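Local structure of major exported protein (Pseudomonas aeruginosa, 3HE1) at residues 28-33 with 115-120; 38-43 with 59-64; 66-71 with 88-93. The protein is a secreted protein of the Hcp family and, as in its relatives, probably stacks as hexameric rings into the tube of the type VI secretion system. One frame throughout, in Å; residues are numbered along the deposited sequence.

Interaction 1 (28-33 with 115-120)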
ATOM      1  N   TYR A  28       5.515  -2.873 -29.038  1.00 26.01           N
ATOM      2  CA  TYR A  28       6.652  -2.178 -29.641  1.00 31.15           C
ATOM      3  C   TYR A  28       6.097  -0.930 -30.262  1.00 22.24           C
ATOM      4  O   TYR A  28       4.944  -0.916 -30.668  1.00 29.93           O
ATOM      5  CB  TYR A  28       7.372  -3.050 -30.674  1.00 15.40           C
ATOM      6  CG  TYR A  28       8.141  -4.186 -30.036  1.00 41.90           C
ATOM      7  CD1 TYR A  28       9.413  -3.978 -29.516  1.00 39.58           C
ATOM      8  CD2 TYR A  28       7.583  -5.459 -29.925  1.00 30.22           C
ATOM      9  CE1 TYR A  28      10.118  -5.004 -28.913  1.00 42.93           C
ATOM     10  CE2 TYR A  28       8.284  -6.501 -29.325  1.00 18.07           C
ATOM     11  CZ  TYR A  28       9.550  -6.264 -28.821  1.00 61.01           C
ATOM     12  OH  TYR A  28      10.259  -7.286 -28.222  1.00 86.90           O
HETATM   13  N   MSE A  29       6.892   0.126 -30.318  1.00 20.13           N
HETATM   14  CA  MSE A  29       6.372   1.409 -30.776  1.00 35.17           C
HETATM   15  C   MSE A  29       7.284   2.065 -31.808  1.00 27.50           C
HETATM   16  O   MSE A  29       8.466   1.766 -31.898  1.00 35.59           O
HETATM   17  CB  MSE A  29       6.139   2.343 -29.578  1.00 28.03           C
HETATM   18  CG  MSE A  29       5.643   3.765 -29.904  1.00 23.11           C
HETATM   19 SE   MSE A  29       5.504   4.770 -28.238  0.58 31.92          SE
HETATM   20  CE  MSE A  29       7.081   3.978 -27.401  1.00 27.14           C
ATOM     21  N   SER A  30       6.716   2.956 -32.599  1.00 28.75           N
ATOM     22  CA  SER A  30       7.502   3.728 -33.531  1.00 34.79           C
ATOM     23  C   SER A  30       7.096   5.168 -33.362  1.00 42.31           C
ATOM     24  O   SER A  30       5.920   5.482 -33.121  1.00 36.72           O
ATOM     25  CB  SER A  30       7.269   3.270 -34.978  1.00 33.61           C
ATOM     26  OG  SER A  30       5.935   3.517 -35.394  1.00 51.43           O
ATOM     27  N   ILE A  31       8.081   6.045 -33.459  1.00 22.64           N
ATOM     28  CA  ILE A  31       7.790   7.456 -33.487  1.00 32.19           C
ATOM     29  C   ILE A  31       8.429   8.115 -34.694  1.00 24.44           C
ATOM     30  O   ILE A  31       9.581   7.871 -35.008  1.00 28.22           O
ATOM     31  CB  ILE A  31       8.210   8.139 -32.190  1.00 45.86           C
ATOM     32  CG1 ILE A  31       7.526   7.418 -31.012  1.00 27.16           C
ATOM     33  CG2 ILE A  31       7.869   9.632 -32.262  1.00 24.28           C
ATOM     34  CD1 ILE A  31       7.800   7.991 -29.627  1.00 18.79           C
ATOM     35  N   THR A  32       7.636   8.906 -35.400  1.00 29.61           N
ATOM     36  CA  THR A  32       8.149   9.781 -36.446  1.00 52.48           C
ATOM     37  C   THR A  32       7.818  11.207 -36.052  1.00 52.30           C
ATOM     38  O   THR A  32       6.641  11.549 -35.881  1.00 35.93           O
ATOM     39  CB  THR A  32       7.525   9.491 -37.829  1.00 36.37           C
ATOM     40  OG1 THR A  32       7.924   8.191 -38.271  1.00 22.30           O
ATOM     41  CG2 THR A  32       7.989  10.524 -38.853  1.00 22.26           C
ATOM     42  N   GLY A  33       8.853  12.027 -35.888  1.00 35.13           N
ATOM     43  CA  GLY A  33       8.671  13.418 -35.512  1.00 32.22           C
ATOM     44  C   GLY A  33       8.835  14.329 -36.715  1.00 18.92           C
ATOM     45  O   GLY A  33       9.669  14.083 -37.581  1.00 30.87           O
ATOM     46  N   LYS A 115       3.440  10.659 -36.194  1.00 67.17           N
ATOM     47  CA  LYS A 115       2.824   9.376 -35.865  1.00 46.61           C
ATOM     48  C   LYS A 115       3.540   8.631 -34.745  1.00 46.63           C
ATOM     49  O   LYS A 115       4.734   8.358 -34.828  1.00 35.85           O
ATOM     50  CB  LYS A 115       2.708   8.476 -37.100  1.00 26.31           C
ATOM     51  CG  LYS A 115       2.022   7.150 -36.817  1.00 29.11           C
ATOM     52  CD  LYS A 115       1.374   6.545 -38.073  1.00 27.95           C
ATOM     53  CE  LYS A 115       2.313   5.598 -38.796  1.00 42.59           C
ATOM     54  NZ  LYS A 115       1.556   4.665 -39.682  1.00 57.69           N
ATOM     55  N   VAL A 116       2.790   8.325 -33.693  1.00 43.59           N
ATOM     56  CA  VAL A 116       3.206   7.375 -32.676  1.00 30.34           C
ATOM     57  C   VAL A 116       2.305   6.179 -32.876  1.00 49.27           C
ATOM     58  O   VAL A 116       1.078   6.328 -32.922  1.00 26.21           O
ATOM     59  CB  VAL A 116       2.954   7.914 -31.268  1.00 36.55           C
ATOM     60  CG1 VAL A 116       3.210   6.814 -30.217  1.00 10.90           C
ATOM     61  CG2 VAL A 116       3.790   9.164 -31.029  1.00 34.34           C
ATOM     62  N   GLU A 117       2.898   5.000 -33.009  1.00 24.25           N
ATOM     63  CA  GLU A 117       2.112   3.821 -33.304  1.00 13.92           C
ATOM     64  C   GLU A 117       2.568   2.672 -32.455  1.00 17.57           C
ATOM     65  O   GLU A 117       3.709   2.236 -32.573  1.00 19.91           O
ATOM     66  CB  GLU A 117       2.239   3.451 -34.773  1.00 40.07           C
ATOM     67  CG  GLU A 117       1.810   2.028 -35.090  1.00 61.43           C
ATOM     68  CD  GLU A 117       1.572   1.806 -36.580  1.00 93.01           C
ATOM     69  OE1 GLU A 117       1.013   2.716 -37.235  1.00 95.97           O
ATOM     70  OE2 GLU A 117       1.940   0.721 -37.095  1.00 50.07           O
ATOM     71  N   ILE A 118       1.654   2.205 -31.604  1.00 28.47           N
ATOM     72  CA  ILE A 118       1.883   1.161 -30.610  1.00 25.76           C
ATOM     73  C   ILE A 118       1.334  -0.180 -31.097  1.00 28.02           C
ATOM     74  O   ILE A 118       0.143  -0.334 -31.340  1.00 26.97           O
ATOM     75  CB  ILE A 118       1.175   1.492 -29.274  1.00 26.42           C
ATOM     76  CG1 ILE A 118       1.741   2.757 -28.645  1.00 19.20           C
ATOM     77  CG2 ILE A 118       1.335   0.357 -28.288  1.00 26.52           C
ATOM     78  CD1 ILE A 118       3.089   2.542 -28.014  1.00 22.17           C
ATOM     79  N   GLN A 119       2.212  -1.158 -31.214  1.00 17.64           N
ATOM     80  CA  GLN A 119       1.830  -2.444 -31.733  1.00 21.12           C
ATOM     81  C   GLN A 119       1.818  -3.487 -30.636  1.00 23.33           C
ATOM     82  O   GLN A 119       2.831  -3.720 -29.979  1.00 25.98           O
ATOM     83  CB  GLN A 119       2.802  -2.870 -32.824  1.00 37.48           C
ATOM     84  CG  GLN A 119       2.689  -2.046 -34.075  1.00 30.01           C
ATOM     85  CD  GLN A 119       3.320  -2.744 -35.265  1.00 66.21           C
ATOM     86  OE1 GLN A 119       3.992  -3.778 -35.118  1.00 44.34           O
ATOM     87  NE2 GLN A 119       3.107  -2.184 -36.454  1.00 42.17           N
ATOM     88  N   TRP A 120       0.672  -4.141 -30.470  1.00 29.76           N
ATOM     89  CA  TRP A 120       0.481  -5.070 -29.373  1.00 29.21           C
ATOM     90  C   TRP A 120       0.754  -6.526 -29.778  1.00 36.48           C
ATOM     91  O   TRP A 120       0.347  -6.972 -30.856  1.00 30.96           O
ATOM     92  CB  TRP A 120      -0.927  -4.904 -28.798  1.00 42.94           C
ATOM     93  CG  TRP A 120      -1.292  -3.474 -28.438  1.00 26.27           C
ATOM     94  CD1 TRP A 120      -1.655  -2.473 -29.300  1.00 33.96           C
ATOM     95  CD2 TRP A 120      -1.338  -2.909 -27.129  1.00 13.38           C
ATOM     96  NE1 TRP A 120      -1.920  -1.319 -28.606  1.00 29.84           N
ATOM     97  CE2 TRP A 120      -1.741  -1.561 -27.268  1.00 26.59           C
ATOM     98  CE3 TRP A 120      -1.081  -3.410 -25.845  1.00 28.76           C
ATOM     99  CZ2 TRP A 120      -1.893  -0.708 -26.179  1.00 30.62           C
ATOM    100  CZ3 TRP A 120      -1.228  -2.560 -24.758  1.00 22.06           C
ATOM    101  CH2 TRP A 120      -1.627  -1.223 -24.934  1.00 50.83           C
TER

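Interaction 2 (38-43 with 59-64)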
ATOM      1  N   LEU A  38      12.152   9.414 -38.030  1.00 24.89           N
ATOM      2  CA  LEU A  38      11.849   8.212 -37.255  1.00 26.00           C
ATOM      3  C   LEU A  38      12.713   8.204 -36.005  1.00 30.40           C
ATOM      4  O   LEU A  38      13.927   7.986 -36.072  1.00 41.15           O
ATOM      5  CB  LEU A  38      12.060   6.934 -38.091  1.00 14.31           C
ATOM      6  CG  LEU A  38      11.588   5.605 -37.472  1.00 33.82           C
ATOM      7  CD1 LEU A  38      10.126   5.654 -37.042  1.00 26.94           C
ATOM      8  CD2 LEU A  38      11.820   4.428 -38.408  1.00 26.51           C
ATOM      9  N   ILE A  39      12.083   8.457 -34.865  1.00 18.80           N
ATOM     10  CA  ILE A  39      12.815   8.663 -33.623  1.00 15.90           C
ATOM     11  C   ILE A  39      13.210   7.329 -33.015  1.00 23.44           C
ATOM     12  O   ILE A  39      14.145   7.244 -32.230  1.00 20.61           O
ATOM     13  CB  ILE A  39      12.010   9.542 -32.642  1.00 25.77           C
ATOM     14  CG1 ILE A  39      12.080  11.009 -33.094  1.00 29.87           C
ATOM     15  CG2 ILE A  39      12.508   9.376 -31.200  1.00 28.34           C
ATOM     16  CD1 ILE A  39      10.960  11.896 -32.551  1.00 35.67           C
ATOM     17  N   THR A  40      12.516   6.275 -33.422  1.00 20.93           N
ATOM     18  CA  THR A  40      12.738   4.954 -32.855  1.00 25.37           C
ATOM     19  C   THR A  40      13.652   4.119 -33.762  1.00 28.31           C
ATOM     20  O   THR A  40      13.803   2.918 -33.564  1.00 37.44           O
ATOM     21  CB  THR A  40      11.397   4.231 -32.672  1.00 40.54           C
ATOM     22  OG1 THR A  40      10.798   4.033 -33.959  1.00 29.93           O
ATOM     23  CG2 THR A  40      10.446   5.066 -31.810  1.00 26.32           C
ATOM     24  N   ALA A  41      14.257   4.766 -34.754  1.00 35.10           N
ATOM     25  CA  ALA A  41      15.143   4.093 -35.711  1.00 12.10           C
ATOM     26  C   ALA A  41      16.398   3.493 -35.063  1.00 40.92           C
ATOM     27  O   ALA A  41      17.187   4.212 -34.450  1.00 38.16           O
ATOM     28  CB  ALA A  41      15.546   5.061 -36.825  1.00 32.28           C
ATOM     29  N   GLY A  42      16.589   2.183 -35.215  1.00 12.01           N
ATOM     30  CA  GLY A  42      17.741   1.518 -34.631  1.00 34.94           C
ATOM     31  C   GLY A  42      17.735   1.548 -33.110  1.00 42.02           C
ATOM     32  O   GLY A  42      18.765   1.328 -32.461  1.00 38.59           O
ATOM     33  N   ALA A  43      16.556   1.807 -32.549  1.00 25.27           N
ATOM     34  CA  ALA A  43      16.383   1.963 -31.111  1.00 30.86           C
ATOM     35  C   ALA A  43      16.130   0.665 -30.329  1.00 39.98           C
ATOM     36  O   ALA A  43      16.272   0.658 -29.105  1.00 40.99           O
ATOM     37  CB  ALA A  43      15.289   2.988 -30.822  1.00 32.89           C
ATOM     38  N   ASP A  59      13.651  -1.061 -35.369  1.00 40.31           N
ATOM     39  CA  ASP A  59      13.326   0.350 -35.566  1.00 33.90           C
ATOM     40  C   ASP A  59      12.155   0.775 -34.705  1.00 34.28           C
ATOM     41  O   ASP A  59      11.485   1.774 -34.979  1.00 23.79           O
ATOM     42  CB  ASP A  59      13.058   0.659 -37.037  1.00 30.17           C
ATOM     43  CG  ASP A  59      14.242   0.343 -37.906  1.00 35.92           C
ATOM     44  OD1 ASP A  59      15.381   0.580 -37.445  1.00 37.43           O
ATOM     45  OD2 ASP A  59      14.032  -0.159 -39.034  1.00 49.01           O
ATOM     46  N   GLN A  60      11.924  -0.002 -33.656  1.00 32.36           N
ATOM     47  CA  GLN A  60      10.952   0.359 -32.642  1.00 42.75           C
ATOM     48  C   GLN A  60      11.587   0.423 -31.262  1.00 39.94           C
ATOM     49  O   GLN A  60      12.782   0.177 -31.074  1.00 23.91           O
ATOM     50  CB  GLN A  60       9.798  -0.648 -32.606  1.00 42.26           C
ATOM     51  CG  GLN A  60       8.786  -0.506 -33.727  1.00 20.83           C
ATOM     52  CD  GLN A  60       7.976  -1.773 -33.919  1.00 32.59           C
ATOM     53  OE1 GLN A  60       6.750  -1.730 -34.020  1.00 39.09           O
ATOM     54  NE2 GLN A  60       8.660  -2.913 -33.955  1.00 42.31           N
ATOM     55  N   VAL A  61      10.745   0.744 -30.297  1.00 33.30           N
ATOM     56  CA  VAL A  61      11.119   0.754 -28.902  1.00 39.77           C
ATOM     57  C   VAL A  61      10.235  -0.242 -28.139  1.00 29.94           C
ATOM     58  O   VAL A  61       9.054  -0.402 -28.441  1.00 34.37           O
ATOM     59  CB  VAL A  61      11.000   2.187 -28.330  1.00 54.64           C
ATOM     60  CG1 VAL A  61      10.296   3.094 -29.332  1.00 48.11           C
ATOM     61  CG2 VAL A  61      10.281   2.188 -26.994  1.00 79.98           C
HETATM   62  N   MSE A  62      10.831  -0.910 -27.158  1.00 46.68           N
HETATM   63  CA  MSE A  62      10.171  -1.915 -26.329  1.00 34.18           C
HETATM   64  C   MSE A  62       9.314  -1.284 -25.228  1.00 54.83           C
HETATM   65  O   MSE A  62       9.838  -0.812 -24.215  1.00 54.72           O
HETATM   66  CB  MSE A  62      11.256  -2.753 -25.667  1.00 21.03           C
HETATM   67  CG  MSE A  62      10.870  -4.165 -25.325  1.00 70.59           C
HETATM   68 SE   MSE A  62      12.192  -4.774 -24.055  0.71 61.45          SE
HETATM   69  CE  MSE A  62      11.906  -3.380 -22.703  1.00 26.34           C
ATOM     70  N   VAL A  63       7.998  -1.294 -25.409  1.00 51.29           N
ATOM     71  CA  VAL A  63       7.095  -0.690 -24.433  1.00 22.29           C
ATOM     72  C   VAL A  63       6.755  -1.650 -23.300  1.00 44.05           C
ATOM     73  O   VAL A  63       6.150  -2.699 -23.522  1.00 36.84           O
ATOM     74  CB  VAL A  63       5.796  -0.240 -25.086  1.00 28.93           C
ATOM     75  CG1 VAL A  63       4.789   0.130 -24.014  1.00 32.98           C
ATOM     76  CG2 VAL A  63       6.063   0.925 -26.013  1.00 23.17           C
ATOM     77  N   GLN A  64       7.152  -1.287 -22.085  1.00 52.02           N
ATOM     78  CA  GLN A  64       6.918  -2.126 -20.910  1.00 44.58           C
ATOM     79  C   GLN A  64       5.799  -1.573 -20.006  1.00 41.76           C
ATOM     80  O   GLN A  64       5.552  -2.101 -18.918  1.00 34.59           O
ATOM     81  CB  GLN A  64       8.223  -2.333 -20.119  1.00 32.24           C
ATOM     82  CG  GLN A  64       9.260  -3.222 -20.821  1.00 61.58           C
ATOM     83  CD  GLN A  64       9.301  -4.656 -20.292  1.00 88.24           C
ATOM     84  OE1 GLN A  64       9.286  -4.889 -19.080  1.00 95.64           O
ATOM     85  NE2 GLN A  64       9.377  -5.622 -21.204  1.00 59.78           N
TER
HETATM   86  O   HOH W   1      13.870   0.253 -26.697  1.00 30.09           O

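Interaction 3 (66-71 with 88-93)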
ATOM      1  N   PHE A  66       1.736   0.809 -20.212  1.00 27.38           N
ATOM      2  CA  PHE A  66       0.703   1.494 -20.981  1.00 30.11           C
ATOM      3  C   PHE A  66      -0.479   1.870 -20.086  1.00 24.70           C
ATOM      4  O   PHE A  66      -0.937   1.064 -19.282  1.00 33.16           O
ATOM      5  CB  PHE A  66       0.235   0.653 -22.185  1.00 21.81           C
ATOM      6  CG  PHE A  66      -0.769   1.362 -23.051  1.00 22.31           C
ATOM      7  CD1 PHE A  66      -0.356   2.166 -24.100  1.00 15.50           C
ATOM      8  CD2 PHE A  66      -2.124   1.254 -22.793  1.00 24.62           C
ATOM      9  CE1 PHE A  66      -1.281   2.834 -24.887  1.00 34.30           C
ATOM     10  CE2 PHE A  66      -3.062   1.927 -23.577  1.00 25.58           C
ATOM     11  CZ  PHE A  66      -2.636   2.712 -24.624  1.00 41.03           C
ATOM     12  N   ASN A  67      -0.967   3.098 -20.242  1.00 35.03           N
ATOM     13  CA  ASN A  67      -2.146   3.605 -19.532  1.00 19.70           C
ATOM     14  C   ASN A  67      -2.828   4.657 -20.415  1.00 20.23           C
ATOM     15  O   ASN A  67      -2.174   5.497 -21.040  1.00 25.26           O
ATOM     16  CB  ASN A  67      -1.749   4.212 -18.164  1.00 32.04           C
ATOM     17  CG  ASN A  67      -2.965   4.616 -17.291  1.00 35.94           C
ATOM     18  OD1 ASN A  67      -3.404   5.771 -17.296  1.00 34.84           O
ATOM     19  ND2 ASN A  67      -3.480   3.667 -16.520  1.00 35.46           N
ATOM     20  N   HIS A  68      -4.145   4.606 -20.480  1.00 12.64           N
ATOM     21  CA  HIS A  68      -4.895   5.592 -21.245  1.00 25.45           C
ATOM     22  C   HIS A  68      -6.353   5.536 -20.840  1.00 51.61           C
ATOM     23  O   HIS A  68      -6.847   4.483 -20.430  1.00 28.85           O
ATOM     24  CB  HIS A  68      -4.794   5.350 -22.746  1.00 25.23           C
ATOM     25  CG  HIS A  68      -5.534   6.373 -23.547  1.00 31.89           C
ATOM     26  ND1 HIS A  68      -6.299   6.057 -24.648  1.00 40.66           N
ATOM     27  CD2 HIS A  68      -5.661   7.710 -23.370  1.00 30.58           C
ATOM     28  CE1 HIS A  68      -6.846   7.161 -25.130  1.00 30.32           C
ATOM     29  NE2 HIS A  68      -6.472   8.178 -24.374  1.00 21.18           N
ATOM     30  N   GLU A  69      -7.049   6.662 -20.950  1.00 29.37           N
ATOM     31  CA  GLU A  69      -8.445   6.661 -20.569  1.00 18.89           C
ATOM     32  C   GLU A  69      -9.257   7.732 -21.228  1.00 27.18           C
ATOM     33  O   GLU A  69      -8.880   8.900 -21.259  1.00 23.54           O
ATOM     34  CB  GLU A  69      -8.633   6.757 -19.054  1.00 29.41           C
ATOM     35  CG  GLU A  69      -9.898   6.036 -18.576  1.00 36.49           C
ATOM     36  CD  GLU A  69     -10.085   6.127 -17.085  1.00 41.02           C
ATOM     37  OE1 GLU A  69     -10.126   7.266 -16.583  1.00 71.99           O
ATOM     38  OE2 GLU A  69     -10.189   5.074 -16.413  1.00 35.57           O
ATOM     39  N   VAL A  70     -10.396   7.294 -21.740  1.00 37.51           N
ATOM     40  CA  VAL A  70     -11.402   8.165 -22.305  1.00 33.94           C
ATOM     41  C   VAL A  70     -12.625   8.103 -21.395  1.00 50.25           C
ATOM     42  O   VAL A  70     -13.031   7.022 -20.955  1.00 31.66           O
ATOM     43  CB  VAL A  70     -11.746   7.710 -23.727  1.00 35.81           C
ATOM     44  CG1 VAL A  70     -12.866   8.575 -24.315  1.00 24.64           C
ATOM     45  CG2 VAL A  70     -10.471   7.738 -24.597  1.00 27.11           C
ATOM     46  N   ILE A  71     -13.192   9.259 -21.072  1.00 27.63           N
ATOM     47  CA  ILE A  71     -14.321   9.268 -20.156  1.00 22.21           C
ATOM     48  C   ILE A  71     -15.465  10.153 -20.623  1.00 26.35           C
ATOM     49  O   ILE A  71     -15.290  11.031 -21.461  1.00 46.40           O
ATOM     50  CB  ILE A  71     -13.896   9.683 -18.725  1.00 31.30           C
ATOM     51  CG1 ILE A  71     -15.076   9.551 -17.754  1.00 55.67           C
ATOM     52  CG2 ILE A  71     -13.347  11.097 -18.723  1.00 34.69           C
ATOM     53  CD1 ILE A  71     -14.744   9.873 -16.316  1.00 35.64           C
ATOM     54  N   LYS A  88      -7.744  11.370 -22.259  1.00 33.44           N
ATOM     55  CA  LYS A  88      -6.600  11.546 -21.364  1.00 21.19           C
ATOM     56  C   LYS A  88      -5.315  11.182 -22.093  1.00 49.50           C
ATOM     57  O   LYS A  88      -5.346  10.366 -23.016  1.00 36.71           O
ATOM     58  CB  LYS A  88      -6.733  10.662 -20.127  1.00 29.10           C
ATOM     59  CG  LYS A  88      -7.961  10.952 -19.306  1.00 28.37           C
ATOM     60  CD  LYS A  88      -8.156  12.435 -19.165  1.00 22.05           C
ATOM     61  CE  LYS A  88      -9.252  12.756 -18.172  1.00 31.04           C
ATOM     62  NZ  LYS A  88      -9.746  14.153 -18.339  1.00 63.06           N
ATOM     63  N   PRO A  89      -4.178  11.775 -21.678  1.00 34.92           N
ATOM     64  CA  PRO A  89      -2.931  11.561 -22.423  1.00 21.68           C
ATOM     65  C   PRO A  89      -2.580  10.096 -22.489  1.00 26.51           C
ATOM     66  O   PRO A  89      -2.929   9.363 -21.557  1.00 27.21           O
ATOM     67  CB  PRO A  89      -1.893  12.311 -21.590  1.00 31.85           C
ATOM     68  CG  PRO A  89      -2.675  13.354 -20.866  1.00 25.77           C
ATOM     69  CD  PRO A  89      -3.989  12.698 -20.546  1.00 39.26           C
ATOM     70  N   VAL A  90      -1.928   9.661 -23.565  1.00 28.78           N
ATOM     71  CA  VAL A  90      -1.479   8.273 -23.631  1.00 48.03           C
ATOM     72  C   VAL A  90      -0.164   8.151 -22.884  1.00 59.87           C
ATOM     73  O   VAL A  90       0.685   9.040 -22.968  1.00 21.15           O
ATOM     74  CB  VAL A  90      -1.342   7.751 -25.073  1.00 28.50           C
ATOM     75  CG1 VAL A  90      -0.753   6.337 -25.080  1.00 26.15           C
ATOM     76  CG2 VAL A  90      -2.693   7.759 -25.756  1.00 21.02           C
ATOM     77  N   VAL A  91      -0.009   7.061 -22.137  1.00 37.30           N
ATOM     78  CA  VAL A  91       1.113   6.930 -21.226  1.00 22.21           C
ATOM     79  C   VAL A  91       1.832   5.609 -21.413  1.00 35.24           C
ATOM     80  O   VAL A  91       1.312   4.556 -21.061  1.00 23.03           O
ATOM     81  CB  VAL A  91       0.634   7.007 -19.786  1.00 15.22           C
ATOM     82  CG1 VAL A  91       1.815   7.250 -18.852  1.00 38.37           C
ATOM     83  CG2 VAL A  91      -0.409   8.102 -19.632  1.00 23.99           C
ATOM     84  N   ILE A  92       3.031   5.650 -21.968  1.00 27.15           N
ATOM     85  CA  ILE A  92       3.792   4.419 -22.130  1.00 28.55           C
ATOM     86  C   ILE A  92       4.987   4.375 -21.178  1.00 25.11           C
ATOM     87  O   ILE A  92       5.295   5.345 -20.494  1.00 18.41           O
ATOM     88  CB  ILE A  92       4.206   4.165 -23.616  1.00 22.95           C
ATOM     89  CG1 ILE A  92       5.178   5.230 -24.127  1.00 27.81           C
ATOM     90  CG2 ILE A  92       2.993   4.153 -24.495  1.00 15.89           C
ATOM     91  CD1 ILE A  92       6.662   4.886 -23.943  1.00 35.68           C
ATOM     92  N   THR A  93       5.640   3.226 -21.119  1.00 24.04           N
ATOM     93  CA  THR A  93       6.828   3.068 -20.303  1.00 28.78           C
ATOM     94  C   THR A  93       7.828   2.269 -21.112  1.00 38.09           C
ATOM     95  O   THR A  93       7.457   1.319 -21.800  1.00 26.19           O
ATOM     96  CB  THR A  93       6.535   2.342 -18.959  1.00 45.35           C
ATOM     97  OG1 THR A  93       5.644   3.133 -18.164  1.00 43.01           O
ATOM     98  CG2 THR A  93       7.822   2.114 -18.175  1.00 22.62           C
TER

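Interaction 1 (28-33 with 115-120)
Two central strands of the Hcp beta-barrel, 28-33 and 115-120, pair antiparallel here, and Met29 packs its bent side chain against Val116 and Ile118. Three hydrogen-bonded pairs, Tyr28 with Gln119, Ser30 with Glu117 and Thr32 with Lys115, alternate with the non-hydrogen-bonded pairs Met29 with Ile118 and Ile31 with Val116. Gln119 N reaches Tyr28 O at 2.8 Å, almost straight at 170°, whereas the bond from Lys115 N to Thr32 O is stretched to 3.3 Å and weak. Between these rungs the CA of Met29 approaches Glu117 O at 3.3 Å in a CA-H...O contact.

The face carrying Met29, Ile31, Val116 and Ile118 is apolar and turned to the interior of the barrel, where Phe168 of strand 162-169 packs on Met29, Ile31 and Val116. Met29 is a selenomethionine whose CG stands anti to the backbone N (chi1 178°), and the chain bends only at chi3. Its SE meets Ile118 CD1 at 3.3 Å and Val116 CG1 at 3.7 Å, each side chain crossing it at a slant; the Ile118 methyl also presses on CB and CG, a tight fit. Ile31 CG1 and Val116 CG2 lie alongside each other 4.1 Å apart.

Polar groups occupy the other face. Ser30 OG rests 3.7 Å from Glu117 CB, while the Glu117 carboxylate is gripped by the residues two before and two after it, on the same face: Lys115 NZ forms a salt bridge to OE1 from the syn side, well out of plane, and Gln119 NE2, with its amide nearly coplanar with the bond, reaches the anti lone pair of OE2.

Interaction 2 (38-43 with 59-64)
Thr40 holds OG1 between its backbone N and carbonyl carbon (chi1 63°), a rotation that presents the hydroxyl to the main chain of Asp59, while Asp59 has CG anti to its own carbonyl carbon, which turns OD1 to the N-H of Gly42. Two hydrogen bonds follow, one from a side chain to a backbone and the other in the reverse sense. Thr40 OG1 donates to Asp59 O at 2.6 Å, approaching 33° out of the carbonyl plane; Thr40 OG1 also takes a weak hydrogen bond from Ile31 N of strand 27-33. Gly42 N donates to Asp59 OD1 at 3.0 Å, with 151° at the hydrogen, and meets the anti lone pair, the one directed away from OD2.

The backbone of 38-43 is folded tightly to offer these groups. A type I turn runs from Leu38 to Ala41 and overlaps a type II turn from Thr40 to Ala43, the latter closed by Ala43 N on Thr40 O at 3.1 Å. Gly42, with its positive phi, occupies the third position of the type II turn, where glycine is favoured. On the outer side Leu38 CD2 lies 4.2 Å from Asp59 CB, the two side chains crossing at about a right angle. Further along, Ala43 CB packs on Gln60 O at 3.8 Å. A water joins the segments beyond this point: it accepts from Met62 N at 3.3 Å and gives a weak bond to Ala43 O, which also receives Ser48 OG from helix 46-49.

Overlapping beta turns, tied by side-chain to main-chain hydrogen bonds to the residues leading into strand 61-71, thus join the loop after strand 37-38 to the start of strand 61-71 in the Hcp barrel sheet.

Interaction 3 (66-71 with 88-93)
Phe66 and His68 make the close-packed part of this strand pair, each set against a different methyl of Val90. In both, CG stands anti to the backbone N (chi1 -176° in Phe66), which carries the rings across to strand 90-93. Val90 CG1 sits 3.5 Å from Phe66 CE1, and Ile92 CG2 adds a contact at 3.9 Å to Phe66 CD1, both approaching the ring obliquely. Val90 CG2 lies over one face of the His68 imidazole, 3.9 Å from the ring centroid and 12° off its normal, a CH-pi contact. Here Asn67 and Val91 form a hydrogen-bonded pair: Asn67 N donates to Val91 O at 2.8 Å, and Val91 N to Asn67 O at 2.9 Å.

Beyond Val90 the pairing slackens. Pro89 has no N-H to offer, and the next link, from Lys88 N to Glu69 O at 2.9 Å, is weak because the angle at hydrogen is 126°. The Lys88 chain bends at chi2, its CB and CG lying over Glu69 O, and then leads away; its CE merely brushes Ile71 CG2 at 4.5 Å.

Residues 67-71 also form an antiparallel ladder with a strand of the second subunit, so the hairpin strand is shared between chains, as suits the beta-barrel subunits of an Hcp hexameric ring.

How the interactions relate
All three contacts reach one antiparallel sheet, and strand 61-71 runs through interactions 2 and 3, whose centres are about 19 Å apart on opposite sides of the chain's centre. Interaction 1 lies nearer the chain's centre, with one face turned to the apolar interior, about 8 Å from interaction 2 and 14 Å from interaction 3 by centres. Probable backbone hydrogen bonds join the first two: Met29 N to Val61 O (2.9 Å) and Ile39 N to Ile31 O. Toward interaction 3 the joint is apolar: Met29 CE lies 3.6 Å from Ile92 CD1, and the Trp120 ring meets Phe66 edge-to-face. Interactions 2 and 3 both reach the second subunit, where Met149 packs on Val63 and Phe66.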